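Local coordinates for protein mannose-specific lectin 3 chain 2 (Crocus vernus, PDB 3MEZ) that probably binds mannose as one of the two kinds of bulb-type lectin chain that build a heterotetrameric crocus lectin, at residues Q20-L28 against V92-Q100; S50-F60 against I71-F80. All coordinates share one frame; numbering follows the deposited sequence.

Interaction 1: residues Q20-L28 against V92-Q100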
loop_
_atom_site.group_PDB
_atom_site.type_symbol
_atom_site.label_atom_id
_atom_site.label_comp_id
_atom_site.label_asym_id
_atom_site.label_seq_id
_atom_site.Cartn_x
_atom_site.Cartn_y
_atom_site.Cartn_z
ATOM N N GLN B 20 -9.276 -1.168 6.376
ATOM C CA GLN B 20 -10.536 -0.496 6.231
ATOM C C GLN B 20 -10.478 0.946 5.770
ATOM O O GLN B 20 -9.468 1.596 5.845
ATOM C CB GLN B 20 -11.329 -0.554 7.526
ATOM C CG GLN B 20 -10.752 0.256 8.629
ATOM C CD GLN B 20 -11.540 0.200 9.928
ATOM O OE1 GLN B 20 -11.873 -0.833 10.419
ATOM N NE2 GLN B 20 -11.803 1.327 10.470
ATOM N N LEU B 21 -11.626 1.395 5.296
ATOM C CA LEU B 21 -11.971 2.784 5.210
ATOM C C LEU B 21 -12.894 3.073 6.374
ATOM O O LEU B 21 -13.609 2.217 6.789
ATOM C CB LEU B 21 -12.683 3.123 3.933
ATOM C CG LEU B 21 -12.084 2.809 2.582
ATOM C CD1 LEU B 21 -12.936 3.221 1.480
ATOM C CD2 LEU B 21 -10.726 3.357 2.421
ATOM N N ALA B 22 -12.818 4.279 6.900
ATOM C CA ALA B 22 -13.575 4.701 8.042
ATOM C C ALA B 22 -13.994 6.150 7.948
ATOM O O ALA B 22 -13.223 6.959 7.550
ATOM C CB ALA B 22 -12.756 4.521 9.253
ATOM N N THR B 23 -15.219 6.451 8.353
ATOM C CA THR B 23 -15.663 7.793 8.667
ATOM C C THR B 23 -16.796 7.774 9.672
ATOM O O THR B 23 -17.676 6.981 9.566
ATOM C CB THR B 23 -16.049 8.598 7.431
ATOM O OG1 THR B 23 -16.327 9.940 7.798
ATOM C CG2 THR B 23 -17.227 8.070 6.810
ATOM N N ARG B 24 -16.732 8.655 10.647
ATOM C CA ARG B 24 -17.678 8.665 11.746
ATOM C C ARG B 24 -17.713 7.270 12.346
ATOM O O ARG B 24 -16.711 6.767 12.648
ATOM C CB ARG B 24 -19.036 9.163 11.325
ATOM C CG ARG B 24 -18.975 10.492 10.681
ATOM C CD ARG B 24 -20.323 11.203 10.537
ATOM N NE ARG B 24 -20.208 12.549 10.016
ATOM C CZ ARG B 24 -21.227 13.320 9.690
ATOM N NH1 ARG B 24 -22.426 12.898 9.817
ATOM N NH2 ARG B 24 -21.035 14.512 9.240
ATOM N N ASP B 25 -18.895 6.688 12.494
ATOM C CA ASP B 25 -19.042 5.349 13.003
ATOM C C ASP B 25 -19.125 4.267 11.939
ATOM O O ASP B 25 -19.355 3.161 12.250
ATOM C CB ASP B 25 -20.186 5.236 14.022
ATOM C CG ASP B 25 -21.515 5.650 13.480
ATOM O OD1 ASP B 25 -21.587 6.295 12.440
ATOM O OD2 ASP B 25 -22.498 5.359 14.147
ATOM N N TYR B 26 -18.917 4.638 10.690
ATOM C CA TYR B 26 -18.909 3.738 9.547
ATOM C C TYR B 26 -17.517 3.207 9.248
ATOM O O TYR B 26 -16.565 3.894 9.361
ATOM C CB TYR B 26 -19.433 4.420 8.289
ATOM C CG TYR B 26 -20.824 4.959 8.366
ATOM C CD1 TYR B 26 -21.048 6.294 8.491
ATOM C CD2 TYR B 26 -21.908 4.134 8.310
ATOM C CE1 TYR B 26 -22.297 6.780 8.559
ATOM C CE2 TYR B 26 -23.156 4.611 8.371
ATOM C CZ TYR B 26 -23.349 5.932 8.496
ATOM O OH TYR B 26 -24.587 6.417 8.583
ATOM N N SER B 27 -17.456 1.958 8.857
ATOM C CA SER B 27 -16.271 1.369 8.285
ATOM C C SER B 27 -16.547 0.425 7.110
ATOM O O SER B 27 -17.510 -0.266 7.101
ATOM C CB SER B 27 -15.496 0.653 9.368
ATOM O OG SER B 27 -16.240 -0.370 9.947
ATOM N N LEU B 28 -15.674 0.409 6.134
ATOM C CA LEU B 28 -15.688 -0.615 5.126
ATOM C C LEU B 28 -14.479 -1.468 5.292
ATOM O O LEU B 28 -13.429 -1.017 5.002
ATOM C CB LEU B 28 -15.607 0.045 3.778
ATOM C CG LEU B 28 -16.257 -0.365 2.462
ATOM C CD1 LEU B 28 -15.373 -0.185 1.318
ATOM C CD2 LEU B 28 -16.897 -1.693 2.449
ATOM N N VAL B 92 -12.217 6.898 -7.776
ATOM C CA VAL B 92 -12.122 7.018 -6.375
ATOM C C VAL B 92 -13.326 6.360 -5.703
ATOM O O VAL B 92 -14.402 6.464 -6.162
ATOM C CB VAL B 92 -11.907 8.493 -6.045
ATOM C CG1 VAL B 92 -13.164 9.174 -5.697
ATOM C CG2 VAL B 92 -10.870 8.664 -5.137
ATOM N N LEU B 93 -13.070 5.607 -4.664
ATOM C CA LEU B 93 -14.082 5.021 -3.808
ATOM C C LEU B 93 -14.057 5.838 -2.526
ATOM O O LEU B 93 -13.058 5.878 -1.857
ATOM C CB LEU B 93 -13.739 3.595 -3.471
ATOM C CG LEU B 93 -14.664 2.477 -2.968
ATOM C CD1 LEU B 93 -14.149 1.622 -1.836
ATOM C CD2 LEU B 93 -16.060 2.873 -2.737
ATOM N N ILE B 94 -15.161 6.478 -2.217
ATOM C CA ILE B 94 -15.297 7.283 -1.038
ATOM C C ILE B 94 -16.273 6.692 -0.026
ATOM O O ILE B 94 -17.372 6.398 -0.340
ATOM C CB ILE B 94 -15.770 8.698 -1.388
ATOM C CG1 ILE B 94 -14.877 9.351 -2.431
ATOM C CG2 ILE B 94 -15.808 9.554 -0.194
ATOM C CD1 ILE B 94 -15.353 10.584 -2.924
ATOM N N LEU B 95 -15.845 6.555 1.211
ATOM C CA LEU B 95 -16.775 6.198 2.248
ATOM C C LEU B 95 -17.331 7.485 2.814
ATOM O O LEU B 95 -16.695 8.169 3.533
ATOM C CB LEU B 95 -16.139 5.362 3.336
ATOM C CG LEU B 95 -17.028 4.863 4.456
ATOM C CD1 LEU B 95 -18.068 3.931 3.956
ATOM C CD2 LEU B 95 -16.250 4.229 5.561
ATOM N N GLN B 96 -18.532 7.799 2.393
ATOM C CA GLN B 96 -19.187 9.053 2.701
ATOM C C GLN B 96 -19.845 9.184 4.081
ATOM O O GLN B 96 -20.257 8.247 4.660
ATOM C CB GLN B 96 -20.200 9.424 1.613
ATOM C CG GLN B 96 -19.748 9.266 0.228
ATOM C CD GLN B 96 -20.760 9.678 -0.792
ATOM O OE1 GLN B 96 -21.932 9.726 -0.523
ATOM N NE2 GLN B 96 -20.300 9.946 -1.967
ATOM N N ILE B 97 -20.021 10.417 4.507
ATOM C CA ILE B 97 -20.647 10.723 5.779
ATOM C C ILE B 97 -22.099 10.299 5.879
ATOM O O ILE B 97 -22.573 10.125 6.923
ATOM C CB ILE B 97 -20.537 12.189 6.187
ATOM C CG1 ILE B 97 -21.199 13.061 5.162
ATOM C CG2 ILE B 97 -19.110 12.598 6.400
ATOM C CD1 ILE B 97 -21.516 14.354 5.626
ATOM N N ASN B 98 -22.752 10.090 4.753
ATOM C CA ASN B 98 -24.120 9.624 4.700
ATOM C C ASN B 98 -24.261 8.096 4.763
ATOM O O ASN B 98 -25.321 7.577 4.572
ATOM C CB ASN B 98 -24.860 10.183 3.485
ATOM C CG ASN B 98 -24.444 9.517 2.184
ATOM O OD1 ASN B 98 -23.466 8.846 2.116
ATOM N ND2 ASN B 98 -25.219 9.712 1.173
ATOM N N GLY B 99 -23.158 7.412 5.009
ATOM C CA GLY B 99 -23.110 5.984 5.128
ATOM C C GLY B 99 -23.001 5.136 3.867
ATOM O O GLY B 99 -23.048 3.963 3.911
ATOM N N GLN B 100 -22.834 5.762 2.740
ATOM C CA GLN B 100 -22.711 5.053 1.495
ATOM C C GLN B 100 -21.281 5.033 1.060
ATOM O O GLN B 100 -20.607 5.997 1.199
ATOM C CB GLN B 100 -23.516 5.713 0.379
ATOM C CG GLN B 100 -24.948 5.550 0.482
ATOM C CD GLN B 100 -25.702 6.380 -0.457
ATOM O OE1 GLN B 100 -25.586 6.253 -1.639
ATOM N NE2 GLN B 100 -26.518 7.219 0.076
HETATM O O HOH W 1 -24.843 9.034 8.576
#
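Y26 lays one face of its ring on G99, whose CA sits 3.5 Å from the ring centroid and 16° off the ring normal, a CH-pi contact with a residue that has no side chain to hold the ring off. At the ring's edge and in its plane, one water lies 2.6 Å from Y26 OH and donates to I97 O at 3.0 Å, tying the phenol to the turn Q96-G99. Nearby, I97 CB stands over the centre of one face of the R24 guanidinium, 3.7 Å above its plane. L95 points with CG anti to its backbone N (chi1 -177°), which brings CD2 to 3.5 Å from L21 O and close to the backbone of A22 and S27. This is packing between two sheets of the beta-prism II fold of bulb lectins: the hairpin 20-28, turned through a type II' turn at T23-Y26, meets strand 92-95 and the turn after it with no direct hydrogen bond across. Deeper in, L93 CD1 touches L21 CD1 at 3.9 Å and meets L28 tip to tip. T23 CG2 rests 3.3 Å from L95 O, while T23 OG1 is hydrogen-bonded to D1 OD2 of a neighbouring chain 1 subunit.

Interaction 2: residues S50-F60 against I71-F80; sequences SGTSGRGQHCF and ITDDRLNTVF. Unlike the reference sequence in segment 71-80: T78 (reference Ser). With FMT (formic acid), chain I.
F60 and T72 exchange two backbone hydrogen bonds, F60 N to T72 O and T72 N to F60 O, each 2.8 Å long with an N-H...O angle of 165°; they form an antiparallel hydrogen-bonded pair. The bound formic acid, probably from the crystallisation liquor, accepts from D74 N through O1 at 2.7 Å and lies between the 56-58 backbone and the turn D73-L76. D73 OD1, met from above its carboxylate plane, accepts from N77 N just past that turn. D74 OD2 forms a salt bridge with R62 of the second subunit. In this bulb-type lectin domain the pairing joins the start of strand 60-63 to strand 69-72, while the loop before it is tied back by the C59-C34 disulfide. The F60 ring runs alongside T72, with T72 CB 3.8 Å from its centroid and over one face; a chi1 of 69° sets CG between backbone N and carbonyl carbon, turning the ring onto the threonine. At the ring's edge F60 CZ is 4.3 Å from L76 CD2. At the other end of the loop, V79 CG1 is 3.6 Å from both T52 CG2 and R55 CB. S50 CB covers a face of the F80 ring. V79 and F80 both face I71 in a classic beta bulge.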
loop_
_atom_site.group_PDB
_atom_site.type_symbol
_atom_site.label_atom_id
_atom_site.label_comp_id
_atom_site.label_asym_id
_atom_site.label_seq_id
_atom_site.Cartn_x
_atom_site.Cartn_y
_atom_site.Cartn_z
ATOM N N SER B 50 -20.418 -8.077 0.722
ATOM C CA SER B 50 -20.280 -8.832 -0.487
ATOM C C SER B 50 -20.846 -10.237 -0.328
ATOM O O SER B 50 -21.158 -10.861 -1.273
ATOM C CB SER B 50 -18.836 -8.864 -0.957
ATOM O OG SER B 50 -18.044 -9.464 -0.026
ATOM N N GLY B 51 -20.991 -10.687 0.892
ATOM C CA GLY B 51 -21.356 -12.049 1.177
ATOM C C GLY B 51 -20.427 -13.100 0.608
ATOM O O GLY B 51 -20.861 -14.044 0.045
ATOM N N THR B 52 -19.132 -12.880 0.748
ATOM C CA THR B 52 -18.134 -13.768 0.213
ATOM C C THR B 52 -17.286 -14.375 1.285
ATOM O O THR B 52 -16.205 -14.761 1.041
ATOM C CB THR B 52 -17.256 -13.107 -0.823
ATOM O OG1 THR B 52 -16.730 -11.913 -0.291
ATOM C CG2 THR B 52 -18.027 -12.805 -2.057
ATOM N N SER B 53 -17.815 -14.464 2.483
ATOM C CA SER B 53 -17.120 -15.067 3.586
ATOM C C SER B 53 -16.797 -16.516 3.327
ATOM O O SER B 53 -17.614 -17.236 2.837
ATOM C CB SER B 53 -18.001 -14.954 4.800
ATOM O OG SER B 53 -17.618 -15.805 5.796
ATOM N N GLY B 54 -15.581 -16.931 3.636
ATOM C CA GLY B 54 -15.127 -18.277 3.398
ATOM C C GLY B 54 -14.647 -18.595 1.996
ATOM O O GLY B 54 -14.264 -19.691 1.698
ATOM N N ARG B 55 -14.686 -17.614 1.128
ATOM C CA ARG B 55 -14.154 -17.753 -0.203
ATOM C C ARG B 55 -12.634 -17.765 -0.334
ATOM O O ARG B 55 -12.129 -18.061 -1.378
ATOM C CB ARG B 55 -14.768 -16.735 -1.150
ATOM C CG ARG B 55 -16.169 -17.032 -1.546
ATOM C CD ARG B 55 -16.251 -17.772 -2.859
ATOM N NE ARG B 55 -17.607 -17.902 -3.370
ATOM C CZ ARG B 55 -17.939 -18.054 -4.656
ATOM N NH1 ARG B 55 -17.013 -18.115 -5.604
ATOM N NH2 ARG B 55 -19.223 -18.170 -4.997
ATOM N N GLY B 56 -11.912 -17.306 0.660
ATOM C CA GLY B 56 -10.467 -17.393 0.620
ATOM C C GLY B 56 -9.792 -16.983 1.909
ATOM O O GLY B 56 -10.362 -16.271 2.661
ATOM N N GLN B 57 -8.566 -17.403 2.151
ATOM C CA GLN B 57 -7.861 -16.847 3.278
ATOM C C GLN B 57 -6.843 -15.718 2.998
ATOM O O GLN B 57 -6.311 -15.171 3.912
ATOM C CB GLN B 57 -7.231 -17.926 4.155
ATOM C CG GLN B 57 -7.393 -19.322 3.685
ATOM C CD GLN B 57 -6.650 -20.324 4.566
ATOM O OE1 GLN B 57 -5.833 -21.120 4.088
ATOM N NE2 GLN B 57 -6.942 -20.291 5.862
ATOM N N HIS B 58 -6.590 -15.412 1.742
ATOM C CA HIS B 58 -5.687 -14.333 1.372
ATOM C C HIS B 58 -6.315 -13.352 0.357
ATOM O O HIS B 58 -5.648 -12.885 -0.517
ATOM C CB HIS B 58 -4.318 -14.850 0.884
ATOM C CG HIS B 58 -3.676 -15.856 1.788
ATOM N ND1 HIS B 58 -3.567 -17.185 1.471
ATOM C CD2 HIS B 58 -3.119 -15.724 3.002
ATOM C CE1 HIS B 58 -2.979 -17.823 2.450
ATOM N NE2 HIS B 58 -2.705 -16.963 3.396
ATOM N N CYS B 59 -7.610 -13.097 0.485
ATOM C CA CYS B 59 -8.342 -12.235 -0.440
ATOM C C CYS B 59 -7.976 -10.772 -0.332
ATOM O O CYS B 59 -7.613 -10.327 0.709
ATOM C CB CYS B 59 -9.851 -12.382 -0.264
ATOM S SG CYS B 59 -10.396 -13.971 -0.600
ATOM N N PHE B 60 -8.032 -10.082 -1.449
ATOM C CA PHE B 60 -7.822 -8.658 -1.507
ATOM C C PHE B 60 -8.867 -7.960 -2.353
ATOM O O PHE B 60 -9.349 -8.505 -3.289
ATOM C CB PHE B 60 -6.394 -8.271 -1.945
ATOM C CG PHE B 60 -6.051 -8.571 -3.369
ATOM C CD1 PHE B 60 -5.599 -9.809 -3.723
ATOM C CD2 PHE B 60 -6.112 -7.610 -4.331
ATOM C CE1 PHE B 60 -5.253 -10.086 -4.975
ATOM C CE2 PHE B 60 -5.769 -7.894 -5.591
ATOM C CZ PHE B 60 -5.330 -9.154 -5.917
ATOM N N ILE B 71 -13.005 -8.352 -5.636
ATOM C CA ILE B 71 -12.442 -9.121 -4.576
ATOM C C ILE B 71 -11.780 -10.357 -5.183
ATOM O O ILE B 71 -12.400 -11.145 -5.829
ATOM C CB ILE B 71 -13.452 -9.560 -3.528
ATOM C CG1 ILE B 71 -14.180 -8.372 -2.963
ATOM C CG2 ILE B 71 -12.785 -10.264 -2.470
ATOM C CD1 ILE B 71 -15.257 -8.704 -2.068
ATOM N N THR B 72 -10.492 -10.477 -4.935
ATOM C CA THR B 72 -9.612 -11.378 -5.607
ATOM C C THR B 72 -8.918 -12.296 -4.630
ATOM O O THR B 72 -8.522 -11.876 -3.605
ATOM C CB THR B 72 -8.555 -10.567 -6.382
ATOM O OG1 THR B 72 -9.192 -9.588 -7.197
ATOM C CG2 THR B 72 -7.731 -11.444 -7.231
ATOM N N ASP B 73 -8.823 -13.557 -4.957
ATOM C CA ASP B 73 -8.084 -14.504 -4.148
ATOM C C ASP B 73 -6.591 -14.608 -4.476
ATOM O O ASP B 73 -6.142 -14.038 -5.406
ATOM C CB ASP B 73 -8.763 -15.870 -4.089
ATOM C CG ASP B 73 -8.629 -16.659 -5.366
ATOM O OD1 ASP B 73 -7.928 -16.311 -6.263
ATOM O OD2 ASP B 73 -9.312 -17.637 -5.452
ATOM N N ASP B 74 -5.867 -15.415 -3.726
ATOM C CA ASP B 74 -4.428 -15.542 -3.933
ATOM C C ASP B 74 -4.084 -16.029 -5.326
ATOM O O ASP B 74 -3.050 -15.711 -5.836
ATOM C CB ASP B 74 -3.778 -16.413 -2.894
ATOM C CG ASP B 74 -2.269 -16.293 -2.889
ATOM O OD1 ASP B 74 -1.617 -17.299 -3.040
ATOM O OD2 ASP B 74 -1.764 -15.203 -2.727
ATOM N N ARG B 75 -4.984 -16.779 -5.932
ATOM C CA ARG B 75 -4.758 -17.359 -7.235
ATOM C C ARG B 75 -5.124 -16.395 -8.332
ATOM O O ARG B 75 -5.046 -16.701 -9.459
ATOM C CB ARG B 75 -5.513 -18.673 -7.383
ATOM C CG ARG B 75 -5.088 -19.721 -6.409
ATOM C CD ARG B 75 -5.942 -20.937 -6.465
ATOM N NE ARG B 75 -6.517 -21.097 -7.783
ATOM C CZ ARG B 75 -5.877 -21.556 -8.856
ATOM N NH1 ARG B 75 -4.615 -21.917 -8.778
ATOM N NH2 ARG B 75 -6.516 -21.634 -10.019
ATOM N N LEU B 76 -5.539 -15.217 -7.944
ATOM C CA LEU B 76 -5.984 -14.179 -8.826
ATOM C C LEU B 76 -7.357 -14.407 -9.464
ATOM O O LEU B 76 -7.679 -13.768 -10.416
ATOM C CB LEU B 76 -4.936 -13.825 -9.864
ATOM C CG LEU B 76 -3.596 -13.316 -9.354
ATOM C CD1 LEU B 76 -2.679 -13.047 -10.467
ATOM C CD2 LEU B 76 -3.746 -12.094 -8.546
ATOM N N ASN B 77 -8.150 -15.320 -8.932
ATOM C CA ASN B 77 -9.526 -15.471 -9.383
ATOM C C ASN B 77 -10.398 -14.431 -8.675
ATOM O O ASN B 77 -10.234 -14.193 -7.520
ATOM C CB ASN B 77 -10.112 -16.858 -9.094
ATOM C CG ASN B 77 -9.274 -18.021 -9.634
ATOM O OD1 ASN B 77 -8.889 -18.044 -10.772
ATOM N ND2 ASN B 77 -9.051 -18.999 -8.792
ATOM N N THR B 78 -11.342 -13.847 -9.390
ATOM C CA THR B 78 -12.211 -12.880 -8.792
ATOM C C THR B 78 -13.404 -13.567 -8.166
ATOM O O THR B 78 -14.148 -14.211 -8.802
ATOM C CB THR B 78 -12.664 -11.851 -9.788
ATOM O OG1 THR B 78 -13.554 -12.456 -10.701
ATOM C CG2 THR B 78 -11.556 -11.383 -10.562
ATOM N N VAL B 79 -13.475 -13.460 -6.874
ATOM C CA VAL B 79 -14.563 -13.836 -6.000
ATOM C C VAL B 79 -15.856 -12.992 -6.092
ATOM O O VAL B 79 -16.930 -13.479 -5.844
ATOM C CB VAL B 79 -14.019 -13.912 -4.599
ATOM C CG1 VAL B 79 -15.028 -14.075 -3.630
ATOM C CG2 VAL B 79 -13.116 -15.099 -4.509
ATOM N N PHE B 80 -15.713 -11.703 -6.335
ATOM C CA PHE B 80 -16.831 -10.778 -6.438
ATOM C C PHE B 80 -16.419 -9.627 -7.318
ATOM O O PHE B 80 -15.345 -9.175 -7.204
ATOM C CB PHE B 80 -17.194 -10.274 -5.040
ATOM C CG PHE B 80 -18.021 -9.036 -5.012
ATOM C CD1 PHE B 80 -19.365 -9.107 -4.793
ATOM C CD2 PHE B 80 -17.465 -7.807 -5.172
ATOM C CE1 PHE B 80 -20.123 -7.963 -4.760
ATOM C CE2 PHE B 80 -18.212 -6.699 -5.138
ATOM C CZ PHE B 80 -19.537 -6.773 -4.921
HETATM C C FMT I . -7.280 -17.142 -0.544
HETATM O O1 FMT I . -6.824 -16.402 -1.389
HETATM O O2 FMT I . -7.012 -18.342 -0.572
#

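Overall arrangement
Both contacts lie within the single bulb-type lectin domain, a beta-prism II fold, on opposite sides of the chain's centre, with their own centres about 21 Å apart and nearest atoms about 7 Å apart. Interaction 2 is nested along the sequence inside the loop closed by interaction 1: 20-28 comes first, then 50-60 and 71-80, and finally 92-100. All three sheets take part. Interaction 1 joins the sheet containing 20-23 and 26-30 to that containing 92-95, whereas in interaction 2 the loop after strand 45-49 packs on the sheet containing 69-72 and 78-81 and its last residue pairs within it. Interaction 1 adjoins a chain 1 subunit and interaction 2 a second copy of this chain, consistent with a dimer of heterodimers.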